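Local coordinates for peptidase M16 domain protein (Alicyclobacillus acidocaldarius subsp. acidocaldarius DSM 446, PDB 4XEA) that probably hydrolyses peptide bonds as a metal-dependent peptidase of the M16 family, its metal site holding a nickel ion in this crystal, at residues P235-W243 / D413-L421; Q271-L282 / A404-E412. All coordinates share one frame; numbering follows the deposited sequence.

Contact 1: residues P235-W243 / D413-L421; sequences PTPARSRHW and DNMVVSAVL. Unlike the reference sequence in segment 413-421: Leu421 (reference Val).
Thr236 opens the contact with its CG2 methyl, which rests 3.8 Å from Asp413 O, while its own carbonyl turns elsewhere, to His158 and Lys258. Pro237 then lays its ring alongside residues 413-416: CD is 3.4 Å from Asp413 O, CG lies near Met415 O, and CB passes Val416 CG2 at 3.6 Å, the two side chains passing with their ends pointed opposite ways. A glycine here would probably cost Val416 CG2 this ring contact and free the loop to wander before the strand begins. Ser240 O starts the ladder, accepting Val417 N at 3.0 Å and, from the opposite face of its carbonyl plane, Arg241 NH1 at 2.9 Å. That second bond pins the guanidinium, whose chain folds back at chi2 (-78°); Val417 CG2 sits over one of its faces, toward the rim, and the selenomethionine methyl of Met415 approaches NH2. His242 carries the ladder on: its N donates to Val417 O at 3.1 Å, and its O receives Ala419 N at 3.0 Å. Trp243 packs through CB against Ala419 CB and Leu421 CD1, while its indole leads away. Helix 144-156 covers the face bearing His242, and helix 325-342 packs on Val417. This is a parallel strand pair at the edge of a mixed β-sheet, in which 241-246 lies outermost beside the C-terminal strand 415-422, within the α/β architecture of M16 peptidases.

Contact 2: residues Q271-L282 / A404-E412; sequences QDTAMTILLDAL and ARFQEHLRE
A nearly perpendicular helix crossing, in which Arg405 of helix 399-409 lies across Gln271 and Met275 of helix 265-283, forms this buried contact; the segment axes cross at -91°, 10.9 Å apart at their closest. The Gln271 amide stacks on the Arg405 guanidinium with the planes only 7° apart, and Gln271 CG stands over the centre of the group, 3.8 Å from Arg405 CZ. At the guanidinium edge comes the selenium of Met275, whose SE is also 3.5 Å from Arg405 CG. The arginine chain turns at chi2 (88°) and again at chi3, bringing NE to Glu408 OE1 at 3.1 Å as a salt bridge in the guanidinium plane, while NH2 pairs with Glu259. With two carboxylates close by, the arginine's buried charge is probably well compensated. Gln271 NE2, for its part, bonds Tyr307 OH. Both helices belong to the helical layer packed against the mixed five-stranded sheet of the C-terminal half, an M16-type α/β arrangement, and Met275 and Arg405 both touch Tyr307 on strand 304-309. Farther along, Met275 CE meets the edge of the His409 ring, 3.8 Å from CD2; the ring's NE2 is bonded to Thr316. Leu278 CD2 lies 4.0 Å from Phe406 CB. Leu282 CD1 arrives in the plane of the Phe406 ring at its edge, 3.8 Å from CE2, and also meets Leu410 CD1 tip to tip at 3.6 Å. Leu410 CB covers part of one face of that same ring, and helix 325-342 adds Leu336 and Val339 around it.

Chain continuity joins the two contacts: helix 399-409 of contact 2 runs through a short turn into strand 415-422 of contact 1, and the centres of contacts 1 and 2 lie about 19 Å apart. Across the junction Asn414 ND2 reaches His409 O at 2.9 Å, probably a hydrogen bond, and Arg411 forms a salt bridge with Asp413. Both contacts also converge on the end of strand 252-258, since Asn414 bonds Lys258 O and Glu259, the partner of Arg405, is the next residue. Neither supplies a ligand to the nickel ion, which is held by His61, His65 and Glu136. An acetate, probably from the crystallisation liquor, lies about 4 Å from the Leu282 side chain in contact 2.

Contact 1: residues P235-W243 / D413-L421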
loop_
_atom_site.group_PDB
_atom_site.type_symbol
_atom_site.label_atom_id
_atom_site.label_comp_id
_atom_site.label_asym_id
_atom_site.label_seq_id
_atom_site.Cartn_x
_atom_site.Cartn_y
_atom_site.Cartn_z
ATOM N N PRO A 235 -25.665 18.085 -17.295
ATOM C CA PRO A 235 -25.369 16.661 -17.256
ATOM C C PRO A 235 -24.356 16.201 -18.322
ATOM O O PRO A 235 -23.890 15.078 -18.264
ATOM C CB PRO A 235 -26.736 16.004 -17.505
ATOM C CG PRO A 235 -27.486 16.998 -18.410
ATOM C CD PRO A 235 -27.040 18.363 -17.767
ATOM N N THR A 236 -24.049 17.064 -19.283
ATOM C CA THR A 236 -23.121 16.757 -20.345
ATOM C C THR A 236 -21.761 17.421 -20.057
ATOM O O THR A 236 -21.681 18.453 -19.405
ATOM C CB THR A 236 -23.643 17.273 -21.697
ATOM O OG1 THR A 236 -24.033 18.646 -21.557
ATOM C CG2 THR A 236 -24.886 16.419 -22.244
ATOM N N PRO A 237 -20.681 16.864 -20.609
ATOM C CA PRO A 237 -19.362 17.424 -20.337
ATOM C C PRO A 237 -19.166 18.752 -21.040
ATOM O O PRO A 237 -19.796 19.010 -22.054
ATOM C CB PRO A 237 -18.382 16.372 -20.896
ATOM C CG PRO A 237 -19.134 15.442 -21.657
ATOM C CD PRO A 237 -20.619 15.591 -21.342
ATOM N N ALA A 238 -18.288 19.576 -20.493
ATOM C CA ALA A 238 -17.909 20.834 -21.131
ATOM C C ALA A 238 -17.134 20.550 -22.428
ATOM O O ALA A 238 -17.362 21.183 -23.433
ATOM C CB ALA A 238 -17.092 21.735 -20.120
ATOM N N ARG A 239 -16.247 19.576 -22.397
ATOM C CA ARG A 239 -15.539 19.097 -23.592
ATOM C C ARG A 239 -15.525 17.564 -23.485
ATOM O O ARG A 239 -15.123 17.017 -22.481
ATOM C CB ARG A 239 -14.100 19.688 -23.638
ATOM C CG ARG A 239 -14.041 21.200 -23.951
ATOM C CD ARG A 239 -12.607 21.833 -23.818
ATOM N NE ARG A 239 -12.201 21.958 -22.408
ATOM C CZ ARG A 239 -11.318 21.177 -21.772
ATOM N NH1 ARG A 239 -10.676 20.188 -22.410
ATOM N NH2 ARG A 239 -11.066 21.399 -20.468
ATOM N N SER A 240 -15.932 16.863 -24.527
ATOM C CA SER A 240 -16.044 15.409 -24.431
ATOM C C SER A 240 -14.763 14.670 -24.852
ATOM O O SER A 240 -14.675 13.461 -24.667
ATOM C CB SER A 240 -17.237 14.911 -25.272
ATOM O OG SER A 240 -17.025 15.159 -26.631
ATOM N N ARG A 241 -13.785 15.401 -25.401
ATOM C CA ARG A 241 -12.535 14.807 -25.868
ATOM C C ARG A 241 -11.387 15.771 -25.622
ATOM O O ARG A 241 -11.508 16.960 -25.888
ATOM C CB ARG A 241 -12.587 14.475 -27.374
ATOM C CG ARG A 241 -13.764 13.593 -27.880
ATOM C CD ARG A 241 -13.511 12.128 -27.543
ATOM N NE ARG A 241 -14.551 11.234 -28.051
ATOM C CZ ARG A 241 -15.738 11.019 -27.468
ATOM N NH1 ARG A 241 -16.074 11.607 -26.332
ATOM N NH2 ARG A 241 -16.602 10.187 -28.031
ATOM N N HIS A 242 -10.245 15.243 -25.160
ATOM C CA HIS A 242 -9.083 16.069 -24.923
ATOM C C HIS A 242 -7.815 15.213 -25.052
ATOM O O HIS A 242 -7.815 13.999 -24.746
ATOM C CB HIS A 242 -9.185 16.762 -23.559
ATOM C CG HIS A 242 -8.070 17.726 -23.281
ATOM N ND1 HIS A 242 -8.029 18.992 -23.826
ATOM C CD2 HIS A 242 -6.944 17.601 -22.536
ATOM C CE1 HIS A 242 -6.930 19.611 -23.420
ATOM N NE2 HIS A 242 -6.247 18.784 -22.652
ATOM N N TRP A 243 -6.776 15.813 -25.602
ATOM C CA TRP A 243 -5.432 15.236 -25.510
ATOM C C TRP A 243 -4.454 16.358 -25.264
ATOM O O TRP A 243 -4.725 17.539 -25.553
ATOM C CB TRP A 243 -5.039 14.421 -26.749
ATOM C CG TRP A 243 -5.239 15.177 -28.068
ATOM C CD1 TRP A 243 -6.316 15.087 -28.905
ATOM C CD2 TRP A 243 -4.373 16.152 -28.630
ATOM N NE1 TRP A 243 -6.160 15.927 -29.984
ATOM C CE2 TRP A 243 -4.964 16.586 -29.846
ATOM C CE3 TRP A 243 -3.120 16.661 -28.268
ATOM C CZ2 TRP A 243 -4.400 17.536 -30.616
ATOM C CZ3 TRP A 243 -2.552 17.601 -29.047
ATOM C CH2 TRP A 243 -3.177 18.031 -30.228
ATOM N N ASP A 413 -23.173 10.006 -24.189
ATOM C CA ASP A 413 -23.338 11.457 -24.132
ATOM C C ASP A 413 -22.848 12.078 -22.804
ATOM O O ASP A 413 -22.716 13.303 -22.720
ATOM C CB ASP A 413 -24.781 11.855 -24.409
ATOM C CG ASP A 413 -25.755 11.027 -23.613
ATOM O OD1 ASP A 413 -26.377 10.117 -24.197
ATOM O OD2 ASP A 413 -25.867 11.247 -22.410
ATOM N N ASN A 414 -22.535 11.267 -21.800
ATOM C CA ASN A 414 -21.955 11.824 -20.567
ATOM C C ASN A 414 -20.492 11.423 -20.367
ATOM O O ASN A 414 -19.973 11.438 -19.231
ATOM C CB ASN A 414 -22.811 11.457 -19.322
ATOM C CG ASN A 414 -22.765 9.954 -19.006
ATOM O OD1 ASN A 414 -22.657 9.139 -19.925
ATOM N ND2 ASN A 414 -22.919 9.580 -17.705
HETATM N N MSE A 415 -19.835 11.085 -21.467
HETATM C CA MSE A 415 -18.535 10.455 -21.454
HETATM C C MSE A 415 -17.468 11.433 -21.923
HETATM O O MSE A 415 -17.710 12.229 -22.783
HETATM C CB MSE A 415 -18.536 9.204 -22.354
HETATM C CG MSE A 415 -17.253 8.456 -22.405
HETATM SE SE MSE A 415 -17.202 6.987 -23.643
HETATM C CE MSE A 415 -17.491 7.924 -25.360
ATOM N N VAL A 416 -16.286 11.354 -21.298
ATOM C CA VAL A 416 -15.137 12.160 -21.654
ATOM C C VAL A 416 -14.018 11.177 -21.913
ATOM O O VAL A 416 -13.809 10.213 -21.131
ATOM C CB VAL A 416 -14.687 13.110 -20.514
ATOM C CG1 VAL A 416 -13.440 13.891 -20.946
ATOM C CG2 VAL A 416 -15.814 14.034 -20.152
ATOM N N VAL A 417 -13.322 11.358 -23.015
ATOM C CA VAL A 417 -12.163 10.499 -23.322
ATOM C C VAL A 417 -10.961 11.423 -23.366
ATOM O O VAL A 417 -10.951 12.357 -24.184
ATOM C CB VAL A 417 -12.271 9.766 -24.673
ATOM C CG1 VAL A 417 -11.111 8.760 -24.897
ATOM C CG2 VAL A 417 -13.583 9.041 -24.823
ATOM N N SER A 418 -9.941 11.163 -22.540
ATOM C CA SER A 418 -8.793 12.061 -22.496
ATOM C C SER A 418 -7.457 11.328 -22.417
ATOM O O SER A 418 -7.361 10.278 -21.773
ATOM C CB SER A 418 -8.955 13.042 -21.340
ATOM O OG SER A 418 -8.724 12.391 -20.116
ATOM N N ALA A 419 -6.427 11.897 -23.044
ATOM C CA ALA A 419 -5.134 11.246 -23.170
ATOM C C ALA A 419 -4.002 12.233 -22.864
ATOM O O ALA A 419 -4.098 13.450 -23.102
ATOM C CB ALA A 419 -4.957 10.659 -24.599
ATOM N N VAL A 420 -2.921 11.685 -22.331
ATOM C CA VAL A 420 -1.676 12.425 -22.158
ATOM C C VAL A 420 -0.695 11.680 -23.003
ATOM O O VAL A 420 -0.595 10.458 -22.873
ATOM C CB VAL A 420 -1.199 12.429 -20.682
ATOM C CG1 VAL A 420 0.109 13.206 -20.550
ATOM C CG2 VAL A 420 -2.271 13.030 -19.805
ATOM N N LEU A 421 0.007 12.403 -23.872
ATOM C CA LEU A 421 0.826 11.815 -24.915
ATOM C C LEU A 421 2.290 12.208 -24.685
ATOM O O LEU A 421 2.577 13.330 -24.266
ATOM C CB LEU A 421 0.349 12.298 -26.295
ATOM C CG LEU A 421 -1.145 12.101 -26.625
ATOM C CD1 LEU A 421 -1.480 12.693 -27.998
ATOM C CD2 LEU A 421 -1.517 10.620 -26.588
#

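Contact 2: residues Q271-L282 / A404-E412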
loop_
_atom_site.group_PDB
_atom_site.type_symbol
_atom_site.label_atom_id
_atom_site.label_comp_id
_atom_site.label_asym_id
_atom_site.label_seq_id
_atom_site.Cartn_x
_atom_site.Cartn_y
_atom_site.Cartn_z
ATOM N N GLN A 271 -25.667 2.863 -4.548
ATOM C CA GLN A 271 -25.151 3.187 -5.894
ATOM C C GLN A 271 -23.623 2.958 -5.973
ATOM O O GLN A 271 -23.116 2.449 -6.965
ATOM C CB GLN A 271 -25.502 4.627 -6.221
ATOM C CG GLN A 271 -25.248 5.046 -7.653
ATOM C CD GLN A 271 -25.878 6.382 -7.942
ATOM O OE1 GLN A 271 -27.093 6.510 -7.915
ATOM N NE2 GLN A 271 -25.063 7.374 -8.223
ATOM N N ASP A 272 -22.913 3.340 -4.917
ATOM C CA ASP A 272 -21.455 3.100 -4.806
ATOM C C ASP A 272 -21.116 1.579 -4.811
ATOM O O ASP A 272 -20.197 1.112 -5.519
ATOM C CB ASP A 272 -20.943 3.793 -3.542
ATOM C CG ASP A 272 -19.416 3.929 -3.484
ATOM O OD1 ASP A 272 -18.733 3.995 -4.528
ATOM O OD2 ASP A 272 -18.897 3.989 -2.343
ATOM N N THR A 273 -21.886 0.806 -4.052
ATOM C CA THR A 273 -21.668 -0.626 -3.979
ATOM C C THR A 273 -21.968 -1.287 -5.318
ATOM O O THR A 273 -21.184 -2.092 -5.807
ATOM C CB THR A 273 -22.517 -1.265 -2.878
ATOM O OG1 THR A 273 -22.174 -0.641 -1.645
ATOM C CG2 THR A 273 -22.235 -2.751 -2.760
ATOM N N ALA A 274 -23.077 -0.889 -5.919
ATOM C CA ALA A 274 -23.456 -1.388 -7.213
ATOM C C ALA A 274 -22.379 -1.095 -8.289
ATOM O O ALA A 274 -22.092 -1.946 -9.119
ATOM C CB ALA A 274 -24.800 -0.809 -7.633
HETATM N N MSE A 275 -21.791 0.089 -8.273
HETATM C CA MSE A 275 -20.733 0.394 -9.233
HETATM C C MSE A 275 -19.457 -0.440 -8.972
HETATM O O MSE A 275 -18.726 -0.789 -9.909
HETATM C CB MSE A 275 -20.411 1.888 -9.232
HETATM C CG MSE A 275 -21.477 2.757 -9.859
HETATM SE SE MSE A 275 -21.875 2.275 -11.667
HETATM C CE MSE A 275 -20.145 2.791 -12.472
ATOM N N THR A 276 -19.165 -0.738 -7.714
ATOM C CA THR A 276 -17.942 -1.488 -7.410
ATOM C C THR A 276 -18.068 -2.848 -8.120
ATOM O O THR A 276 -17.114 -3.291 -8.790
ATOM C CB THR A 276 -17.729 -1.628 -5.884
ATOM O OG1 THR A 276 -17.618 -0.315 -5.321
ATOM C CG2 THR A 276 -16.478 -2.408 -5.530
ATOM N N ILE A 277 -19.251 -3.472 -8.007
ATOM C CA ILE A 277 -19.489 -4.775 -8.623
ATOM C C ILE A 277 -19.441 -4.667 -10.135
ATOM O O ILE A 277 -18.743 -5.442 -10.784
ATOM C CB ILE A 277 -20.832 -5.412 -8.199
ATOM C CG1 ILE A 277 -20.843 -5.683 -6.701
ATOM C CG2 ILE A 277 -21.053 -6.723 -8.968
ATOM C CD1 ILE A 277 -22.247 -5.688 -6.078
ATOM N N LEU A 278 -20.152 -3.673 -10.675
ATOM C CA LEU A 278 -20.238 -3.484 -12.130
ATOM C C LEU A 278 -18.899 -3.221 -12.811
ATOM O O LEU A 278 -18.599 -3.817 -13.842
ATOM C CB LEU A 278 -21.237 -2.369 -12.455
ATOM C CG LEU A 278 -21.677 -2.171 -13.896
ATOM C CD1 LEU A 278 -22.181 -3.456 -14.518
ATOM C CD2 LEU A 278 -22.743 -1.072 -13.981
ATOM N N LEU A 279 -18.112 -2.327 -12.235
ATOM C CA LEU A 279 -16.786 -1.996 -12.773
ATOM C C LEU A 279 -15.820 -3.180 -12.717
ATOM O O LEU A 279 -15.011 -3.363 -13.626
ATOM C CB LEU A 279 -16.211 -0.778 -12.060
ATOM C CG LEU A 279 -16.958 0.519 -12.338
ATOM C CD1 LEU A 279 -16.327 1.702 -11.533
ATOM C CD2 LEU A 279 -17.020 0.852 -13.842
ATOM N N ASP A 280 -15.923 -4.000 -11.676
ATOM C CA ASP A 280 -15.123 -5.216 -11.611
ATOM C C ASP A 280 -15.519 -6.188 -12.724
ATOM O O ASP A 280 -14.632 -6.776 -13.375
ATOM C CB ASP A 280 -15.209 -5.920 -10.248
ATOM C CG ASP A 280 -14.418 -7.209 -10.223
ATOM O OD1 ASP A 280 -13.164 -7.194 -10.320
ATOM O OD2 ASP A 280 -15.058 -8.262 -10.159
ATOM N N ALA A 281 -16.835 -6.327 -12.951
ATOM C CA ALA A 281 -17.356 -7.230 -13.990
ATOM C C ALA A 281 -16.960 -6.747 -15.382
ATOM O O ALA A 281 -16.655 -7.554 -16.251
ATOM C CB ALA A 281 -18.914 -7.353 -13.882
ATOM N N LEU A 282 -17.001 -5.436 -15.598
ATOM C CA LEU A 282 -16.694 -4.857 -16.908
ATOM C C LEU A 282 -15.190 -4.808 -17.182
ATOM O O LEU A 282 -14.750 -5.074 -18.298
ATOM C CB LEU A 282 -17.269 -3.435 -17.028
ATOM C CG LEU A 282 -18.804 -3.361 -17.173
ATOM C CD1 LEU A 282 -19.358 -1.954 -16.957
ATOM C CD2 LEU A 282 -19.285 -3.879 -18.520
ATOM N N ALA A 404 -29.899 -1.704 -15.080
ATOM C CA ALA A 404 -30.456 -0.346 -14.969
ATOM C C ALA A 404 -29.363 0.672 -14.652
ATOM O O ALA A 404 -29.337 1.776 -15.206
ATOM C CB ALA A 404 -31.573 -0.282 -13.918
ATOM N N ARG A 405 -28.453 0.319 -13.751
ATOM C CA ARG A 405 -27.352 1.244 -13.377
ATOM C C ARG A 405 -26.456 1.532 -14.598
ATOM O O ARG A 405 -26.104 2.683 -14.855
ATOM C CB ARG A 405 -26.526 0.630 -12.234
ATOM C CG ARG A 405 -25.265 1.410 -11.825
ATOM C CD ARG A 405 -25.603 2.445 -10.766
ATOM N NE ARG A 405 -26.248 3.699 -11.199
ATOM C CZ ARG A 405 -25.607 4.853 -11.397
ATOM N NH1 ARG A 405 -26.276 5.958 -11.669
ATOM N NH2 ARG A 405 -24.282 4.914 -11.327
ATOM N N PHE A 406 -26.094 0.479 -15.331
ATOM C CA PHE A 406 -25.309 0.583 -16.552
ATOM C C PHE A 406 -25.976 1.536 -17.573
ATOM O O PHE A 406 -25.346 2.461 -18.100
ATOM C CB PHE A 406 -25.082 -0.820 -17.164
ATOM C CG PHE A 406 -24.238 -0.796 -18.405
ATOM C CD1 PHE A 406 -24.787 -0.445 -19.629
ATOM C CD2 PHE A 406 -22.872 -1.060 -18.347
ATOM C CE1 PHE A 406 -23.984 -0.356 -20.786
ATOM C CE2 PHE A 406 -22.080 -0.984 -19.480
ATOM C CZ PHE A 406 -22.640 -0.635 -20.714
ATOM N N GLN A 407 -27.272 1.317 -17.821
ATOM C CA GLN A 407 -28.042 2.101 -18.806
ATOM C C GLN A 407 -28.177 3.586 -18.447
ATOM O O GLN A 407 -28.143 4.455 -19.329
ATOM C CB GLN A 407 -29.430 1.463 -18.989
ATOM C CG GLN A 407 -29.390 0.058 -19.604
ATOM C CD GLN A 407 -29.021 0.056 -21.072
ATOM O OE1 GLN A 407 -29.238 1.043 -21.777
ATOM N NE2 GLN A 407 -28.480 -1.065 -21.551
ATOM N N GLU A 408 -28.327 3.852 -17.152
ATOM C CA GLU A 408 -28.419 5.188 -16.560
ATOM C C GLU A 408 -27.130 6.003 -16.700
ATOM O O GLU A 408 -27.142 7.229 -16.854
ATOM C CB GLU A 408 -28.596 5.050 -15.030
ATOM C CG GLU A 408 -29.942 5.187 -14.524
ATOM C CD GLU A 408 -30.069 4.841 -13.024
ATOM O OE1 GLU A 408 -29.101 4.372 -12.341
ATOM O OE2 GLU A 408 -31.188 5.048 -12.532
ATOM N N HIS A 409 -26.019 5.337 -16.484
ATOM C CA HIS A 409 -24.800 6.016 -16.222
ATOM C C HIS A 409 -23.664 5.795 -17.232
ATOM O O HIS A 409 -22.939 6.733 -17.530
ATOM C CB HIS A 409 -24.295 5.616 -14.843
ATOM C CG HIS A 409 -23.016 6.299 -14.474
ATOM N ND1 HIS A 409 -22.887 7.658 -14.466
ATOM C CD2 HIS A 409 -21.806 5.804 -14.118
ATOM C CE1 HIS A 409 -21.654 7.983 -14.114
ATOM N NE2 HIS A 409 -20.978 6.876 -13.889
ATOM N N LEU A 410 -23.432 4.567 -17.677
ATOM C CA LEU A 410 -22.325 4.342 -18.592
ATOM C C LEU A 410 -22.824 4.508 -20.034
ATOM O O LEU A 410 -23.042 3.513 -20.735
ATOM C CB LEU A 410 -21.662 2.976 -18.340
ATOM C CG LEU A 410 -21.069 2.821 -16.915
ATOM C CD1 LEU A 410 -20.456 1.470 -16.728
ATOM C CD2 LEU A 410 -20.065 3.914 -16.567
ATOM N N ARG A 411 -22.949 5.770 -20.461
ATOM C CA ARG A 411 -23.522 6.138 -21.740
ATOM C C ARG A 411 -22.479 6.818 -22.623
ATOM O O ARG A 411 -21.336 6.951 -22.231
ATOM C CB ARG A 411 -24.749 7.055 -21.538
ATOM C CG ARG A 411 -25.787 6.563 -20.485
ATOM C CD ARG A 411 -27.154 7.286 -20.612
ATOM N NE ARG A 411 -26.967 8.721 -20.834
ATOM C CZ ARG A 411 -26.720 9.607 -19.872
ATOM N NH1 ARG A 411 -26.671 9.227 -18.603
ATOM N NH2 ARG A 411 -26.524 10.887 -20.162
ATOM N N GLU A 412 -22.875 7.243 -23.826
ATOM C CA GLU A 412 -21.957 7.970 -24.699
ATOM C C GLU A 412 -22.012 9.479 -24.514
ATOM O O GLU A 412 -21.000 10.167 -24.626
ATOM C CB GLU A 412 -22.250 7.613 -26.159
ATOM C CG GLU A 412 -21.854 6.170 -26.415
ATOM C CD GLU A 412 -21.512 5.922 -27.849
ATOM O OE1 GLU A 412 -22.467 5.837 -28.642
ATOM O OE2 GLU A 412 -20.290 5.825 -28.147
#